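Local coordinates for methyltransferase small domain-containing protein (Thermoplasma acidophilum, PDB 1NE2), which is of unknown function but has the fold of S-adenosylmethionine-dependent methyltransferases and may transfer a methyl group to a substrate not yet identified, at residues V55-A58 with I64-C67; S76-D81 with G109-W114; A102-I107 with I132-E137. One frame throughout, in Å; residues are numbered along the deposited sequence.

Contact 1: residues V55-A58 with I64-C67; sequences VIDA and ILAC
D57 on strand 54-58 reaches L65 and A66 in the first turn of helix 64-71 mainly through OD2 of its carboxylate, with its CB also against CB of A66. OD2 of D57 packs against CB of A66 at 3.6 Å and CB of L65 at 3.7 Å. It also lies 3.3 Å from the backbone N of A66, but the angle is too poor for a hydrogen bond. The polar link runs instead through a water, which donates to D57 OD2 at 3.1 Å and accepts from L65 N at 3.0 Å. With CG anti to the backbone N (chi1 -178°), the carboxylate extends off the strand toward the helix start, where T60 OG1 of the connecting loop also bonds OD2. That loop, with G61, is consistent with the glycine-rich turn of a Rossmann-like fold. A37, F40 and L41 of helix 34-46 pack on L65, and C67 is tied to C94 by a disulfide. Without the carboxylate, as with an alanine here, the water and the T60 hydroxyl would probably lose their shared acceptor and the loop be freer to move. Lying beside the amino end of the helix, the carboxylate is likely to be favoured in its charged form.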
loop_
_atom_site.group_PDB
_atom_site.type_symbol
_atom_site.label_atom_id
_atom_site.label_comp_id
_atom_site.label_asym_id
_atom_site.label_seq_id
_atom_site.Cartn_x
_atom_site.Cartn_y
_atom_site.Cartn_z
ATOM N N VAL B 55 0.549 -2.788 3.968
ATOM C CA VAL B 55 -0.449 -2.795 5.033
ATOM C C VAL B 55 -1.406 -1.620 4.963
ATOM O O VAL B 55 -1.008 -0.512 4.625
ATOM C CB VAL B 55 0.256 -2.729 6.416
ATOM C CG1 VAL B 55 -0.767 -2.657 7.549
ATOM C CG2 VAL B 55 1.166 -3.936 6.591
ATOM N N ILE B 56 -2.668 -1.867 5.291
ATOM C CA ILE B 56 -3.643 -0.796 5.337
ATOM C C ILE B 56 -4.326 -0.853 6.701
ATOM O O ILE B 56 -4.801 -1.905 7.137
ATOM C CB ILE B 56 -4.707 -0.875 4.199
ATOM C CG1 ILE B 56 -5.640 0.340 4.314
ATOM C CG2 ILE B 56 -5.473 -2.201 4.249
ATOM C CD1 ILE B 56 -6.483 0.605 3.066
ATOM N N ASP B 57 -4.326 0.285 7.383
ATOM C CA ASP B 57 -4.940 0.417 8.698
ATOM C C ASP B 57 -6.241 1.210 8.536
ATOM O O ASP B 57 -6.217 2.394 8.190
ATOM C CB ASP B 57 -3.978 1.148 9.638
ATOM C CG ASP B 57 -4.530 1.280 11.040
ATOM O OD1 ASP B 57 -5.295 0.388 11.453
ATOM O OD2 ASP B 57 -4.187 2.261 11.729
ATOM N N ALA B 58 -7.368 0.547 8.775
ATOM C CA ALA B 58 -8.691 1.163 8.629
ATOM C C ALA B 58 -9.177 1.810 9.918
ATOM O O ALA B 58 -9.121 1.194 10.985
ATOM C CB ALA B 58 -9.693 0.106 8.161
ATOM N N ILE B 64 -1.898 5.281 15.701
ATOM C CA ILE B 64 -0.991 4.396 16.426
ATOM C C ILE B 64 -0.717 3.038 15.767
ATOM O O ILE B 64 0.434 2.608 15.691
ATOM C CB ILE B 64 -1.468 4.179 17.886
ATOM C CG1 ILE B 64 -0.391 3.427 18.668
ATOM C CG2 ILE B 64 -2.795 3.434 17.911
ATOM C CD1 ILE B 64 -0.693 3.269 20.154
ATOM N N LEU B 65 -1.748 2.359 15.276
ATOM C CA LEU B 65 -1.512 1.057 14.654
ATOM C C LEU B 65 -0.779 1.163 13.313
ATOM O O LEU B 65 -0.015 0.268 12.947
ATOM C CB LEU B 65 -2.831 0.291 14.489
ATOM C CG LEU B 65 -3.560 -0.085 15.790
ATOM C CD1 LEU B 65 -4.769 -0.965 15.457
ATOM C CD2 LEU B 65 -2.628 -0.828 16.731
ATOM N N ALA B 66 -0.991 2.263 12.595
ATOM C CA ALA B 66 -0.335 2.465 11.306
ATOM C C ALA B 66 1.133 2.801 11.540
ATOM O O ALA B 66 2.011 2.252 10.881
ATOM C CB ALA B 66 -1.022 3.598 10.533
ATOM N N CYS B 67 1.392 3.711 12.478
ATOM C CA CYS B 67 2.759 4.094 12.805
ATOM C C CYS B 67 3.514 2.861 13.286
ATOM O O CYS B 67 4.681 2.659 12.945
ATOM C CB CYS B 67 2.778 5.152 13.915
ATOM S SG CYS B 67 2.080 6.784 13.494
HETATM O O HOH W 1 -4.496 3.290 14.678
#

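Contact 2: residues S76-D81 with G109-W114; sequences SVTAFD and GKYDTW
The rings of F80 and W114 meet at a corner: CH2 of W114 comes to the edge of the F80 ring, near its plane, 4.1 Å from CZ. CD1 of I107 lies over one face of F80, and CB of A58 comes in obliquely past CZ from the other side. The indole has A58 over one face, at the CZ2 rim, and A135 of helix 126-138 over the opposite one. Such layering of helices and loop on a mixed, mostly parallel seven-stranded sheet (order 3-2-1-4-5-7-6) is that of the Rossmann-like class I methyltransferase fold. Here strands 76-81 and 111-116 are not neighbours; strand 54-58 runs between them, and their side chains join over it with no hydrogen bond across.

F80 leans to its partner with CG between the backbone N and the carbonyl carbon (chi1 69°), a cramped rotamer, while the side chains of F80 and W114 cross at about a right angle.

The second meeting point is T78 with Y111, also at about a right angle. The I56 side chain lies over one face of the tyrosine ring, and T78 approaches obliquely at the ring's hydroxyl end, with CB of T78 3.9 Å from CE1 of Y111. Their polar ends are engaged elsewhere: OG1 of T78 bonds N98 ND2, and OH of Y111 bonds E75 OE2 of the second subunit. That carboxylate oxygen also takes the N-H of G109, so the tyrosine end of the contact belongs to the dimer interface, where K110 N and D112 OD2 pair reciprocally between the subunits. The threonine hydroxyl touches the tyrosine without bonding it: T78 OG1 stands 3.7 Å from Y111 CE1.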
loop_
_atom_site.group_PDB
_atom_site.type_symbol
_atom_site.label_atom_id
_atom_site.label_comp_id
_atom_site.label_asym_id
_atom_site.label_seq_id
_atom_site.Cartn_x
_atom_site.Cartn_y
_atom_site.Cartn_z
ATOM N N SER B 76 5.073 -0.951 2.934
ATOM C CA SER B 76 4.273 0.239 2.673
ATOM C C SER B 76 3.108 0.229 3.641
ATOM O O SER B 76 2.580 -0.833 3.973
ATOM C CB SER B 76 3.770 0.253 1.222
ATOM O OG SER B 76 3.120 -0.956 0.885
ATOM N N VAL B 77 2.726 1.407 4.122
ATOM C CA VAL B 77 1.613 1.498 5.051
ATOM C C VAL B 77 0.662 2.594 4.596
ATOM O O VAL B 77 1.073 3.720 4.315
ATOM C CB VAL B 77 2.075 1.825 6.493
ATOM C CG1 VAL B 77 0.869 1.819 7.426
ATOM C CG2 VAL B 77 3.113 0.803 6.970
ATOM N N THR B 78 -0.613 2.248 4.510
ATOM C CA THR B 78 -1.635 3.200 4.112
ATOM C C THR B 78 -2.633 3.183 5.264
ATOM O O THR B 78 -2.858 2.144 5.878
ATOM C CB THR B 78 -2.276 2.766 2.777
ATOM O OG1 THR B 78 -1.310 2.931 1.725
ATOM C CG2 THR B 78 -3.520 3.585 2.469
ATOM N N ALA B 79 -3.201 4.333 5.595
ATOM C CA ALA B 79 -4.138 4.387 6.712
ATOM C C ALA B 79 -5.171 5.464 6.447
ATOM O O ALA B 79 -4.841 6.515 5.915
ATOM C CB ALA B 79 -3.383 4.686 8.009
ATOM N N PHE B 80 -6.416 5.207 6.833
ATOM C CA PHE B 80 -7.475 6.174 6.591
ATOM C C PHE B 80 -8.438 6.316 7.758
ATOM O O PHE B 80 -8.568 5.425 8.599
ATOM C CB PHE B 80 -8.251 5.774 5.333
ATOM C CG PHE B 80 -9.066 4.515 5.491
ATOM C CD1 PHE B 80 -10.387 4.572 5.930
ATOM C CD2 PHE B 80 -8.515 3.272 5.181
ATOM C CE1 PHE B 80 -11.150 3.408 6.055
ATOM C CE2 PHE B 80 -9.263 2.104 5.300
ATOM C CZ PHE B 80 -10.585 2.171 5.738
ATOM N N ASP B 81 -9.109 7.461 7.798
ATOM C CA ASP B 81 -10.086 7.757 8.834
ATOM C C ASP B 81 -11.036 8.768 8.218
ATOM O O ASP B 81 -10.653 9.526 7.330
ATOM C CB ASP B 81 -9.424 8.382 10.065
ATOM C CG ASP B 81 -10.296 8.278 11.305
ATOM O OD1 ASP B 81 -10.132 7.298 12.059
ATOM O OD2 ASP B 81 -11.161 9.160 11.520
ATOM N N GLY B 109 -7.874 -0.071 -3.311
ATOM C CA GLY B 109 -6.610 -0.698 -3.656
ATOM C C GLY B 109 -6.443 -2.060 -3.006
ATOM O O GLY B 109 -7.282 -2.478 -2.204
ATOM N N LYS B 110 -5.363 -2.754 -3.360
ATOM C CA LYS B 110 -5.056 -4.076 -2.810
ATOM C C LYS B 110 -3.869 -3.977 -1.851
ATOM O O LYS B 110 -2.895 -3.271 -2.131
ATOM C CB LYS B 110 -4.717 -5.050 -3.946
ATOM C CG LYS B 110 -4.215 -6.411 -3.488
ATOM C CD LYS B 110 -3.852 -7.291 -4.684
ATOM C CE LYS B 110 -3.289 -8.643 -4.247
ATOM N NZ LYS B 110 -4.263 -9.455 -3.462
ATOM N N TYR B 111 -3.957 -4.689 -0.727
ATOM C CA TYR B 111 -2.911 -4.689 0.302
ATOM C C TYR B 111 -2.772 -6.089 0.902
ATOM O O TYR B 111 -3.749 -6.829 0.984
ATOM C CB TYR B 111 -3.290 -3.711 1.422
ATOM C CG TYR B 111 -3.539 -2.311 0.928
ATOM C CD1 TYR B 111 -2.483 -1.421 0.773
ATOM C CD2 TYR B 111 -4.817 -1.901 0.528
ATOM C CE1 TYR B 111 -2.675 -0.159 0.227
ATOM C CE2 TYR B 111 -5.022 -0.630 -0.028
ATOM C CZ TYR B 111 -3.936 0.233 -0.175
ATOM O OH TYR B 111 -4.082 1.483 -0.738
ATOM N N ASP B 112 -1.566 -6.448 1.336
ATOM C CA ASP B 112 -1.350 -7.762 1.948
ATOM C C ASP B 112 -2.173 -7.957 3.214
ATOM O O ASP B 112 -2.864 -8.970 3.395
ATOM C CB ASP B 112 0.116 -7.936 2.369
ATOM C CG ASP B 112 1.044 -8.164 1.207
ATOM O OD1 ASP B 112 0.900 -9.194 0.524
ATOM O OD2 ASP B 112 1.930 -7.315 0.984
ATOM N N THR B 113 -2.081 -6.961 4.088
ATOM C CA THR B 113 -2.694 -7.004 5.404
ATOM C C THR B 113 -3.619 -5.844 5.735
ATOM O O THR B 113 -3.281 -4.688 5.505
ATOM C CB THR B 113 -1.569 -7.051 6.455
ATOM O OG1 THR B 113 -0.664 -8.114 6.122
ATOM C CG2 THR B 113 -2.131 -7.262 7.856
ATOM N N TRP B 114 -4.788 -6.172 6.278
ATOM C CA TRP B 114 -5.782 -5.179 6.694
ATOM C C TRP B 114 -5.897 -5.216 8.216
ATOM O O TRP B 114 -6.095 -6.286 8.813
ATOM C CB TRP B 114 -7.152 -5.503 6.070
ATOM C CG TRP B 114 -8.330 -4.684 6.569
ATOM C CD1 TRP B 114 -8.953 -4.777 7.787
ATOM C CD2 TRP B 114 -9.072 -3.714 5.817
ATOM N NE1 TRP B 114 -10.038 -3.935 7.832
ATOM C CE2 TRP B 114 -10.135 -3.271 6.637
ATOM C CE3 TRP B 114 -8.942 -3.182 4.527
ATOM C CZ2 TRP B 114 -11.071 -2.320 6.208
ATOM C CZ3 TRP B 114 -9.876 -2.230 4.099
ATOM C CH2 TRP B 114 -10.926 -1.814 4.942
#

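Contact 3: residues A102-I107 with I132-E137; sequences ADVSEI and IDKAFE
A short 3-10 turn, residues 104-106, is set against helix 126-138 by V104 and I107, which both bear on the long side chain of K134. An Asx turn prepares it: D103 OD2 accepts from S105 N at 3.1 Å, from above the carboxylate plane, and from S105 OG at 2.6 Å on its anti lone pair. E106 folds back so that its OE1 takes the N-H of D103, so both side chains fasten the start of the turn, at D103.

K134 supplies most of the touching surface. It leaves the helix with CG anti to the backbone N (chi1 -176°), then bends at chi2 and chi3, and this kink brings its amine round to the turn. Its near end slides past V104 in the opposite sense, CB of K134 lying 3.5 Å from CG2 of V104. Further along, CD of K134 rests 3.5 Å from CB of I107 and presses tightly on V104 O, at 3.0 Å; that carbonyl oxygen also accepts from I107 N.

In Rossmann-like methyltransferases the loop after the third strand of the sheet commonly borders the adenine end of the cofactor. The turn here follows strand 98-101, the third in the chain, and may do the same, although no cofactor is present. Behind it, F80 packs against both V104 and I107, and W114 against V104 and K134.

The K134 amine donates to I107 O at 2.7 Å, nearly in line with the carbonyl (C=O...N angle 163°). A water accepts a second N-H and donates to S105 O, bridging to the turn. E137, three residues further along the helix, adds a long salt bridge, its OE2 3.6 Å from K134 NZ.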
loop_
_atom_site.group_PDB
_atom_site.type_symbol
_atom_site.label_atom_id
_atom_site.label_comp_id
_atom_site.label_asym_id
_atom_site.label_seq_id
_atom_site.Cartn_x
_atom_site.Cartn_y
_atom_site.Cartn_z
ATOM N N ALA B 102 -10.861 9.466 4.395
ATOM C CA ALA B 102 -11.725 8.725 3.487
ATOM C C ALA B 102 -12.748 7.875 4.205
ATOM O O ALA B 102 -12.551 7.473 5.351
ATOM C CB ALA B 102 -10.882 7.833 2.573
ATOM N N ASP B 103 -13.860 7.623 3.522
ATOM C CA ASP B 103 -14.896 6.761 4.060
ATOM C C ASP B 103 -14.446 5.381 3.584
ATOM O O ASP B 103 -13.775 5.270 2.555
ATOM C CB ASP B 103 -16.257 7.097 3.452
ATOM C CG ASP B 103 -17.347 6.158 3.925
ATOM O OD1 ASP B 103 -17.680 6.191 5.128
ATOM O OD2 ASP B 103 -17.862 5.380 3.097
ATOM N N VAL B 104 -14.808 4.336 4.313
ATOM C CA VAL B 104 -14.393 2.991 3.932
ATOM C C VAL B 104 -14.886 2.584 2.541
ATOM O O VAL B 104 -14.216 1.829 1.831
ATOM C CB VAL B 104 -14.841 1.954 5.000
ATOM C CG1 VAL B 104 -16.359 1.874 5.062
ATOM C CG2 VAL B 104 -14.235 0.593 4.698
ATOM N N SER B 105 -16.040 3.103 2.132
ATOM C CA SER B 105 -16.584 2.769 0.816
ATOM C C SER B 105 -15.671 3.234 -0.318
ATOM O O SER B 105 -15.724 2.702 -1.427
ATOM C CB SER B 105 -17.963 3.410 0.637
ATOM O OG SER B 105 -17.853 4.821 0.564
ATOM N N GLU B 106 -14.832 4.226 -0.033
ATOM C CA GLU B 106 -13.922 4.780 -1.034
ATOM C C GLU B 106 -12.658 3.951 -1.278
ATOM O O GLU B 106 -12.000 4.117 -2.302
ATOM C CB GLU B 106 -13.493 6.192 -0.633
ATOM C CG GLU B 106 -14.589 7.040 -0.017
ATOM C CD GLU B 106 -14.102 8.434 0.342
ATOM O OE1 GLU B 106 -14.727 9.080 1.207
ATOM O OE2 GLU B 106 -13.098 8.888 -0.247
ATOM N N ILE B 107 -12.308 3.079 -0.338
ATOM C CA ILE B 107 -11.103 2.258 -0.473
ATOM C C ILE B 107 -11.206 1.297 -1.663
ATOM O O ILE B 107 -12.188 0.572 -1.805
ATOM C CB ILE B 107 -10.829 1.483 0.835
ATOM C CG1 ILE B 107 -10.649 2.469 1.999
ATOM C CG2 ILE B 107 -9.596 0.602 0.679
ATOM C CD1 ILE B 107 -9.546 3.502 1.796
ATOM N N ILE B 132 -16.035 -4.853 7.359
ATOM C CA ILE B 132 -15.783 -6.270 7.146
ATOM C C ILE B 132 -15.800 -6.562 5.648
ATOM O O ILE B 132 -14.892 -7.207 5.121
ATOM C CB ILE B 132 -16.842 -7.139 7.854
ATOM C CG1 ILE B 132 -16.848 -6.824 9.351
ATOM C CG2 ILE B 132 -16.535 -8.612 7.632
ATOM C CD1 ILE B 132 -17.929 -7.542 10.134
ATOM N N ASP B 133 -16.825 -6.072 4.960
ATOM C CA ASP B 133 -16.940 -6.284 3.521
ATOM C C ASP B 133 -15.739 -5.728 2.766
ATOM O O ASP B 133 -15.180 -6.396 1.894
ATOM C CB ASP B 133 -18.216 -5.632 2.986
ATOM C CG ASP B 133 -19.455 -6.445 3.293
ATOM O OD1 ASP B 133 -20.568 -5.941 3.042
ATOM O OD2 ASP B 133 -19.316 -7.588 3.779
ATOM N N LYS B 134 -15.348 -4.503 3.096
ATOM C CA LYS B 134 -14.211 -3.884 2.423
ATOM C C LYS B 134 -12.919 -4.661 2.680
ATOM O O LYS B 134 -12.092 -4.822 1.777
ATOM C CB LYS B 134 -14.040 -2.439 2.892
ATOM C CG LYS B 134 -12.924 -1.680 2.173
ATOM C CD LYS B 134 -13.418 -0.912 0.951
ATOM C CE LYS B 134 -13.895 -1.808 -0.174
ATOM N NZ LYS B 134 -14.391 -0.994 -1.334
ATOM N N ALA B 135 -12.748 -5.139 3.908
ATOM C CA ALA B 135 -11.551 -5.889 4.267
ATOM C C ALA B 135 -11.376 -7.118 3.382
ATOM O O ALA B 135 -10.294 -7.363 2.857
ATOM C CB ALA B 135 -11.605 -6.307 5.742
ATOM N N PHE B 136 -12.449 -7.886 3.204
ATOM C CA PHE B 136 -12.374 -9.090 2.392
ATOM C C PHE B 136 -12.254 -8.867 0.887
ATOM O O PHE B 136 -11.940 -9.790 0.136
ATOM C CB PHE B 136 -13.558 -9.996 2.725
ATOM C CG PHE B 136 -13.375 -10.747 4.008
ATOM C CD1 PHE B 136 -12.601 -11.902 4.046
ATOM C CD2 PHE B 136 -13.919 -10.266 5.193
ATOM C CE1 PHE B 136 -12.367 -12.569 5.247
ATOM C CE2 PHE B 136 -13.690 -10.924 6.404
ATOM C CZ PHE B 136 -12.912 -12.080 6.430
ATOM N N GLU B 137 -12.478 -7.637 0.449
ATOM C CA GLU B 137 -12.356 -7.311 -0.960
ATOM C C GLU B 137 -10.981 -6.680 -1.187
ATOM O O GLU B 137 -10.515 -6.561 -2.322
ATOM C CB GLU B 137 -13.455 -6.317 -1.346
ATOM C CG GLU B 137 -13.375 -5.794 -2.765
ATOM C CD GLU B 137 -14.432 -4.743 -3.050
ATOM O OE1 GLU B 137 -14.468 -4.228 -4.189
ATOM O OE2 GLU B 137 -15.226 -4.433 -2.134
HETATM O O HOH W 2 -17.031 0.131 -1.997
#

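In the fold
Contact 1 lies on one face of the sheet, contacts 2 and 3 on the other. Contact 1 and contact 2 have centres about 7 Å apart and share neighbouring strands: V55 O to T78 N and D57 N to T78 O, both 2.8 Å, are probable hydrogen bonds. Contact 3 lies about 10 Å from contact 2 and 14 Å from contact 1, centre to centre. D81 O to A102 N, at 2.9 Å, probably ties contacts 2 and 3 by their backbones, and I107 reaches I56 of contact 1. D81 OD1 also bonds G61 N, so the loop of contact 1 and the ends of strands 76-81 and 98-101 gather where relatives bind S-adenosylmethionine; a similar pocket is probable here.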